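Local coordinates for flavin prenyltransferase UbiX (Methanocaldococcus jannaschii, PDB 6M8V), which catalyses metal-independent prenylation of reduced FMN, joining a dimethylallyl group from dimethylallyl phosphate to flavin N5 and C6 to make the cofactor of UbiD-type decarboxylases, at the interface of chains A and B. Sequence-based numbering; all coordinates share one arbitrary frame. Chains: chain A/B, Flavin prenyltransferase UbiX.

Contact 1: the interface of chains A and B. Residues chain A 87, 91, 96; chain B 96-98.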
loop_
_atom_site.group_PDB
_atom_site.type_symbol
_atom_site.label_atom_id
_atom_site.label_comp_id
_atom_site.label_asym_id
_atom_site.label_seq_id
_atom_site.Cartn_x
_atom_site.Cartn_y
_atom_site.Cartn_z
ATOM N N LYS A 87 -5.022 -6.233 24.428
ATOM C CA LYS A 87 -6.035 -7.150 23.921
ATOM C C LYS A 87 -7.266 -6.399 23.426
ATOM O O LYS A 87 -7.786 -6.678 22.340
ATOM C CB LYS A 87 -6.401 -8.142 25.028
ATOM C CG LYS A 87 -7.517 -9.097 24.693
ATOM C CD LYS A 87 -8.718 -8.858 25.568
ATOM C CE LYS A 87 -9.685 -10.025 25.477
ATOM N NZ LYS A 87 -10.998 -9.673 26.067
ATOM N N ALA A 91 -8.880 -5.825 19.672
ATOM C CA ALA A 91 -10.261 -6.174 19.345
ATOM C C ALA A 91 -11.010 -5.000 18.733
ATOM O O ALA A 91 -11.750 -5.170 17.758
ATOM C CB ALA A 91 -10.993 -6.672 20.592
ATOM N N TYR A 96 -13.545 -7.115 16.591
ATOM C CA TYR A 96 -13.899 -8.395 17.210
ATOM C C TYR A 96 -14.728 -8.116 18.460
ATOM O O TYR A 96 -14.261 -8.211 19.595
ATOM C CB TYR A 96 -12.649 -9.204 17.531
ATOM C CG TYR A 96 -12.947 -10.614 17.990
ATOM C CD1 TYR A 96 -13.635 -11.499 17.168
ATOM C CD2 TYR A 96 -12.543 -11.060 19.245
ATOM C CE1 TYR A 96 -13.914 -12.789 17.583
ATOM C CE2 TYR A 96 -12.815 -12.352 19.669
ATOM C CZ TYR A 96 -13.506 -13.208 18.833
ATOM O OH TYR A 96 -13.785 -14.492 19.241
ATOM N N TYR B 96 -4.068 -9.856 19.891
ATOM C CA TYR B 96 -5.240 -10.155 20.719
ATOM C C TYR B 96 -4.804 -11.062 21.866
ATOM O O TYR B 96 -5.047 -12.268 21.882
ATOM C CB TYR B 96 -6.342 -10.792 19.884
ATOM C CG TYR B 96 -7.648 -10.946 20.630
ATOM C CD1 TYR B 96 -8.309 -9.837 21.144
ATOM C CD2 TYR B 96 -8.220 -12.200 20.822
ATOM C CE1 TYR B 96 -9.502 -9.971 21.831
ATOM C CE2 TYR B 96 -9.418 -12.345 21.508
ATOM C CZ TYR B 96 -10.049 -11.226 22.013
ATOM O OH TYR B 96 -11.237 -11.354 22.696
ATOM N N SER B 97 -4.135 -10.457 22.846
ATOM C CA SER B 97 -3.555 -11.212 23.953
ATOM C C SER B 97 -4.645 -11.529 24.980
ATOM O O SER B 97 -4.670 -11.007 26.094
ATOM C CB SER B 97 -2.398 -10.437 24.567
ATOM O OG SER B 97 -2.737 -9.072 24.740
ATOM N N ALA B 98 -5.558 -12.420 24.582
ATOM C CA ALA B 98 -6.659 -12.826 25.449
ATOM C C ALA B 98 -6.310 -13.996 26.359
ATOM O O ALA B 98 -7.145 -14.382 27.184
ATOM C CB ALA B 98 -7.896 -13.191 24.619
HETATM O O HOH W 1 -3.688 -7.207 27.059
#
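B:Tyr96 places its phenol ring between A:Lys87 and A:Tyr96, which approach its two opposite faces. On one face lies the aliphatic part of A:Lys87. This side chain runs alongside the ring and in the same direction, with CG 3.6 Å from the ring carbon CE1 of B:Tyr96. A long methylene chain suits this place because it can cover an aromatic face while carrying its amino group onward; CG stands anti to the backbone N (chi1 176°) and the chain bends at the next bond, which brings CE to 3.7 Å from the same CE1. From the other side the second tyrosine comes edge-on. The rings are turned 82° to each other, and CD2 of A:Tyr96 lies 3.7 Å from CZ of B:Tyr96, near the hydroxyl end of that ring. The phenol oxygen of B:Tyr96 in turn lies in the plane of the A:Tyr96 ring, at its edge. The small methyl of A:Ala91 fits beside CE1, and CB of B:Ala98 packs 3.7 Å from CE of A:Lys87. Polar atoms gather at the rim, where the two chains make no direct hydrogen bond. The carbonyl O of B:Ser97 approaches CB of A:Lys87, a residue of the FMN site at the start of helix 86-94. Water 1 bridges the subunits, 3.1 Å from the backbone N of A:Lys87 and 3.1 Å from the hydroxyl OG of B:Ser97.

Contact 2: the interface of chains A and B. Residues chain A 86-87, 90-91, 127, 131; chain B 94-96.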
loop_
_atom_site.group_PDB
_atom_site.type_symbol
_atom_site.label_atom_id
_atom_site.label_comp_id
_atom_site.label_asym_id
_atom_site.label_seq_id
_atom_site.Cartn_x
_atom_site.Cartn_y
_atom_site.Cartn_z
ATOM N N MET A 86 -3.958 -4.073 25.725
ATOM C CA MET A 86 -3.537 -4.317 24.347
ATOM C C MET A 86 -4.488 -5.285 23.662
ATOM O O MET A 86 -4.764 -5.153 22.463
ATOM C CB MET A 86 -2.101 -4.843 24.304
ATOM C CG MET A 86 -1.031 -3.862 24.796
ATOM S SD MET A 86 -1.082 -2.213 24.069
ATOM C CE MET A 86 -2.128 -1.306 25.212
ATOM N N LYS A 87 -5.022 -6.233 24.428
ATOM C CA LYS A 87 -6.035 -7.150 23.921
ATOM C C LYS A 87 -7.266 -6.399 23.426
ATOM O O LYS A 87 -7.786 -6.678 22.340
ATOM C CB LYS A 87 -6.401 -8.142 25.028
ATOM C CG LYS A 87 -7.517 -9.097 24.693
ATOM C CD LYS A 87 -8.718 -8.858 25.568
ATOM C CE LYS A 87 -9.685 -10.025 25.477
ATOM N NZ LYS A 87 -10.998 -9.673 26.067
ATOM N N SER A 90 -6.549 -4.312 20.334
ATOM C CA SER A 90 -6.584 -5.174 19.158
ATOM C C SER A 90 -8.016 -5.452 18.721
ATOM O O SER A 90 -8.350 -5.330 17.536
ATOM C CB SER A 90 -5.847 -6.479 19.457
ATOM O OG SER A 90 -6.182 -7.483 18.517
ATOM N N ALA A 91 -8.880 -5.825 19.672
ATOM C CA ALA A 91 -10.261 -6.174 19.345
ATOM C C ALA A 91 -11.010 -5.000 18.733
ATOM O O ALA A 91 -11.750 -5.170 17.758
ATOM C CB ALA A 91 -10.993 -6.672 20.592
ATOM N N ILE A 127 2.566 -3.821 16.493
ATOM C CA ILE A 127 1.168 -4.229 16.444
ATOM C C ILE A 127 0.302 -3.233 17.202
ATOM O O ILE A 127 -0.744 -2.790 16.707
ATOM C CB ILE A 127 1.018 -5.662 16.989
ATOM C CG1 ILE A 127 1.884 -6.614 16.151
ATOM C CG2 ILE A 127 -0.434 -6.094 16.949
ATOM C CD1 ILE A 127 1.872 -8.052 16.610
ATOM N N ASN A 131 -2.460 -0.766 15.415
ATOM C CA ASN A 131 -3.849 -0.798 15.869
ATOM C C ASN A 131 -4.303 0.591 16.300
ATOM O O ASN A 131 -5.424 1.007 15.995
ATOM C CB ASN A 131 -4.011 -1.811 17.009
ATOM C CG ASN A 131 -3.964 -3.253 16.521
ATOM O OD1 ASN A 131 -4.198 -3.521 15.347
ATOM N ND2 ASN A 131 -3.671 -4.186 17.426
ATOM N N ASN B 94 -2.281 -10.136 15.341
ATOM C CA ASN B 94 -3.158 -8.991 15.560
ATOM C C ASN B 94 -3.088 -8.444 16.979
ATOM O O ASN B 94 -3.753 -7.444 17.272
ATOM C CB ASN B 94 -4.604 -9.351 15.211
ATOM C CG ASN B 94 -4.822 -9.486 13.700
ATOM O OD1 ASN B 94 -4.850 -8.494 12.990
ATOM N ND2 ASN B 94 -4.985 -10.712 13.219
ATOM N N GLY B 95 -2.300 -9.058 17.855
ATOM C CA GLY B 95 -2.127 -8.533 19.195
ATOM C C GLY B 95 -3.238 -8.850 20.175
ATOM O O GLY B 95 -3.347 -8.180 21.205
ATOM N N TYR B 96 -4.068 -9.856 19.891
ATOM C CA TYR B 96 -5.240 -10.155 20.719
ATOM C C TYR B 96 -4.804 -11.062 21.866
ATOM O O TYR B 96 -5.047 -12.268 21.882
ATOM C CB TYR B 96 -6.342 -10.792 19.884
ATOM C CG TYR B 96 -7.648 -10.946 20.630
ATOM C CD1 TYR B 96 -8.309 -9.837 21.144
ATOM C CD2 TYR B 96 -8.220 -12.200 20.822
ATOM C CE1 TYR B 96 -9.502 -9.971 21.831
ATOM C CE2 TYR B 96 -9.418 -12.345 21.508
ATOM C CZ TYR B 96 -10.049 -11.226 22.013
ATOM O OH TYR B 96 -11.237 -11.354 22.696
HETATM O O HOH W 2 -4.103 -5.867 13.989
#
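A:Ser90 meets the chain turn of B:Asn94, B:Gly95 and B:Tyr96 that ends helix 86-94 of chain B. Its CB packs 3.9 Å from CA of B:Tyr96 and also touches the carbonyl O of B:Gly95. From there the hydroxyl OG, anti to its own backbone N (chi1 163°), reaches the carbonyl O of B:Asn94 and donates a hydrogen bond of 2.7 Å. Serine suits a helix surface pressed against another backbone, being short and still able to donate. The backbone O of B:Asn94 also accepts a longer bond, 3.3 Å, from the amide nitrogen ND2 of A:Asn131. The two donors come from opposite faces of the carbonyl plane, each tilted well out of it, and together they satisfy a carbonyl at a helix end. B:Gly95 then turns the chain with a positive phi of 80°, a conformation easy for glycine, and its bare CA lets the methyl CG2 of A:Ile127 come to 3.7 Å. B:Tyr96 follows, with its ring directed toward A:Lys87 and A:Ala91. The amide of A:Asn131 works at both ends: while ND2 donates, its oxygen OD1 lies 2.7 Å from water 2, which is 2.9 Å from the side-chain OD1 of B:Asn94.

Contact 3: the interface of chains A and B. Residues chain A 86, 124-125, 127-128; chain B 92, 95, 106, 109-110, 138.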
loop_
_atom_site.group_PDB
_atom_site.type_symbol
_atom_site.label_atom_id
_atom_site.label_comp_id
_atom_site.label_asym_id
_atom_site.label_seq_id
_atom_site.Cartn_x
_atom_site.Cartn_y
_atom_site.Cartn_z
ATOM N N MET A 86 -3.958 -4.073 25.725
ATOM C CA MET A 86 -3.537 -4.317 24.347
ATOM C C MET A 86 -4.488 -5.285 23.662
ATOM O O MET A 86 -4.764 -5.153 22.463
ATOM C CB MET A 86 -2.101 -4.843 24.304
ATOM C CG MET A 86 -1.031 -3.862 24.796
ATOM S SD MET A 86 -1.082 -2.213 24.069
ATOM C CE MET A 86 -2.128 -1.306 25.212
ATOM N N PHE A 124 5.593 0.097 23.478
ATOM C CA PHE A 124 4.689 -0.380 22.439
ATOM C C PHE A 124 5.483 -1.136 21.379
ATOM O O PHE A 124 6.624 -0.783 21.068
ATOM C CB PHE A 124 3.960 0.786 21.763
ATOM C CG PHE A 124 2.918 1.454 22.621
ATOM C CD1 PHE A 124 1.917 0.717 23.231
ATOM C CD2 PHE A 124 2.925 2.829 22.788
ATOM C CE1 PHE A 124 0.949 1.332 24.003
ATOM C CE2 PHE A 124 1.960 3.453 23.560
ATOM C CZ PHE A 124 0.968 2.701 24.167
ATOM N N ASN A 125 4.869 -2.178 20.815
ATOM C CA ASN A 125 5.414 -2.808 19.623
ATOM C C ASN A 125 4.647 -2.310 18.397
ATOM O O ASN A 125 3.726 -1.501 18.499
ATOM C CB ASN A 125 5.395 -4.339 19.738
ATOM C CG ASN A 125 3.993 -4.928 19.843
ATOM O OD1 ASN A 125 3.032 -4.437 19.239
ATOM N ND2 ASN A 125 3.879 -6.016 20.602
ATOM N N ILE A 127 2.566 -3.821 16.493
ATOM C CA ILE A 127 1.168 -4.229 16.444
ATOM C C ILE A 127 0.302 -3.233 17.202
ATOM O O ILE A 127 -0.744 -2.790 16.707
ATOM C CB ILE A 127 1.018 -5.662 16.989
ATOM C CG1 ILE A 127 1.884 -6.614 16.151
ATOM C CG2 ILE A 127 -0.434 -6.094 16.949
ATOM C CD1 ILE A 127 1.872 -8.052 16.610
ATOM N N HIS A 128 0.725 -2.860 18.414
ATOM C CA HIS A 128 0.020 -1.820 19.157
ATOM C C HIS A 128 -0.063 -0.542 18.340
ATOM O O HIS A 128 -1.133 0.064 18.213
ATOM C CB HIS A 128 0.731 -1.536 20.490
ATOM C CG HIS A 128 1.066 -2.765 21.277
ATOM N ND1 HIS A 128 2.210 -2.865 22.045
ATOM C CD2 HIS A 128 0.406 -3.937 21.434
ATOM C CE1 HIS A 128 2.243 -4.050 22.629
ATOM N NE2 HIS A 128 1.163 -4.721 22.273
ATOM N N ILE B 92 -1.613 -13.708 17.711
ATOM C CA ILE B 92 -0.290 -13.096 17.827
ATOM C C ILE B 92 -0.118 -11.988 16.793
ATOM O O ILE B 92 0.341 -10.884 17.109
ATOM C CB ILE B 92 0.811 -14.163 17.697
ATOM C CG1 ILE B 92 0.682 -15.220 18.803
ATOM C CG2 ILE B 92 2.182 -13.518 17.765
ATOM C CD1 ILE B 92 1.566 -16.432 18.569
ATOM N N GLY B 95 -2.300 -9.058 17.855
ATOM C CA GLY B 95 -2.127 -8.533 19.195
ATOM C C GLY B 95 -3.238 -8.850 20.175
ATOM O O GLY B 95 -3.347 -8.180 21.205
ATOM N N ASP B 106 3.272 -11.244 22.746
ATOM C CA ASP B 106 3.220 -9.794 22.580
ATOM C C ASP B 106 4.306 -9.113 23.404
ATOM O O ASP B 106 4.899 -8.116 22.970
ATOM C CB ASP B 106 1.830 -9.278 22.968
ATOM C CG ASP B 106 1.533 -7.898 22.403
ATOM O OD1 ASP B 106 1.746 -7.674 21.187
ATOM O OD2 ASP B 106 1.070 -7.031 23.178
ATOM N N LEU B 109 7.614 -9.409 21.650
ATOM C CA LEU B 109 7.774 -8.471 20.543
ATOM C C LEU B 109 8.082 -7.064 21.048
ATOM O O LEU B 109 8.949 -6.380 20.493
ATOM C CB LEU B 109 6.526 -8.477 19.652
ATOM C CG LEU B 109 6.294 -9.744 18.808
ATOM C CD1 LEU B 109 4.875 -9.809 18.241
ATOM C CD2 LEU B 109 7.313 -9.853 17.676
ATOM N N LYS B 110 7.391 -6.607 22.095
ATOM C CA LYS B 110 7.671 -5.258 22.578
ATOM C C LYS B 110 9.019 -5.183 23.291
ATOM O O LYS B 110 9.706 -4.162 23.191
ATOM C CB LYS B 110 6.542 -4.757 23.486
ATOM C CG LYS B 110 6.536 -5.297 24.918
ATOM C CD LYS B 110 5.182 -5.033 25.583
ATOM C CE LYS B 110 5.172 -5.404 27.064
ATOM N NZ LYS B 110 5.920 -4.427 27.902
ATOM N N LEU B 138 8.242 -8.425 11.610
ATOM C CA LEU B 138 8.526 -7.834 12.911
ATOM C C LEU B 138 9.688 -8.505 13.623
ATOM O O LEU B 138 10.038 -8.084 14.729
ATOM C CB LEU B 138 7.286 -7.894 13.809
ATOM C CG LEU B 138 6.095 -7.081 13.301
ATOM C CD1 LEU B 138 5.031 -6.991 14.371
ATOM C CD2 LEU B 138 6.533 -5.696 12.839
#
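A:Asn125, extended (psi 180°) just ahead of the helical A:Ile127 and A:His128, meets B:Asp106 across the interface. Its side chain sits between its own backbone N and carbonyl carbon (chi1 63°), which turns the amide back over the helix start. OD1 thus accepts from the backbone N of A:His128 at 2.9 Å, as an N-cap does, while ND2 donates to OD1 of B:Asp106 at 2.8 Å. That donor lies above the carboxylate plane. A:His128 comes tip to tip with the other oxygen: its NE2 donates to the syn lone pair of B:Asp106 OD2 at 2.5 Å, in the plane of the imidazole, which stands 80° from the carboxylate. Asparagine and histidine thereby hold one carboxylate at both oxygens. OD1 of A:Asn125 lies over the centre of one imidazole face and the sulphur SD of A:Met86 over the opposite face, nearer the rim, so the ring is flanked on both sides. Alongside, the branched A:Ile127 fills an apolar patch: CG1 is 3.6 Å from CD1 of B:Leu138, and CD1 is 3.8 Å from CD1 of B:Leu109. The site thus joins the N-terminal end of helix 126-137 in one subunit to helix 100-110 of the next.

The three contacts form one continuous strip. The C-alpha centres of contacts 1 and 2 are about 5 Å apart, those of contacts 2 and 3 about 7 Å, and those of contacts 1 and 3 about 11 Å. Contacts 1 and 2 share A:Lys87, A:Ala91 and B:Tyr96; contacts 2 and 3 share A:Met86, A:Ile127 and B:Gly95. Helix 86-94 of chain A carries contacts 1 and 2 and reaches contact 3 through A:Met86, while helix 126-137 links contacts 2 and 3. A:Met86 and A:Lys87 belong to the FMN site, so subunit packing may steady the flavin pocket. Repeated among twelve copies, the strip would help build the deposited dodecamer.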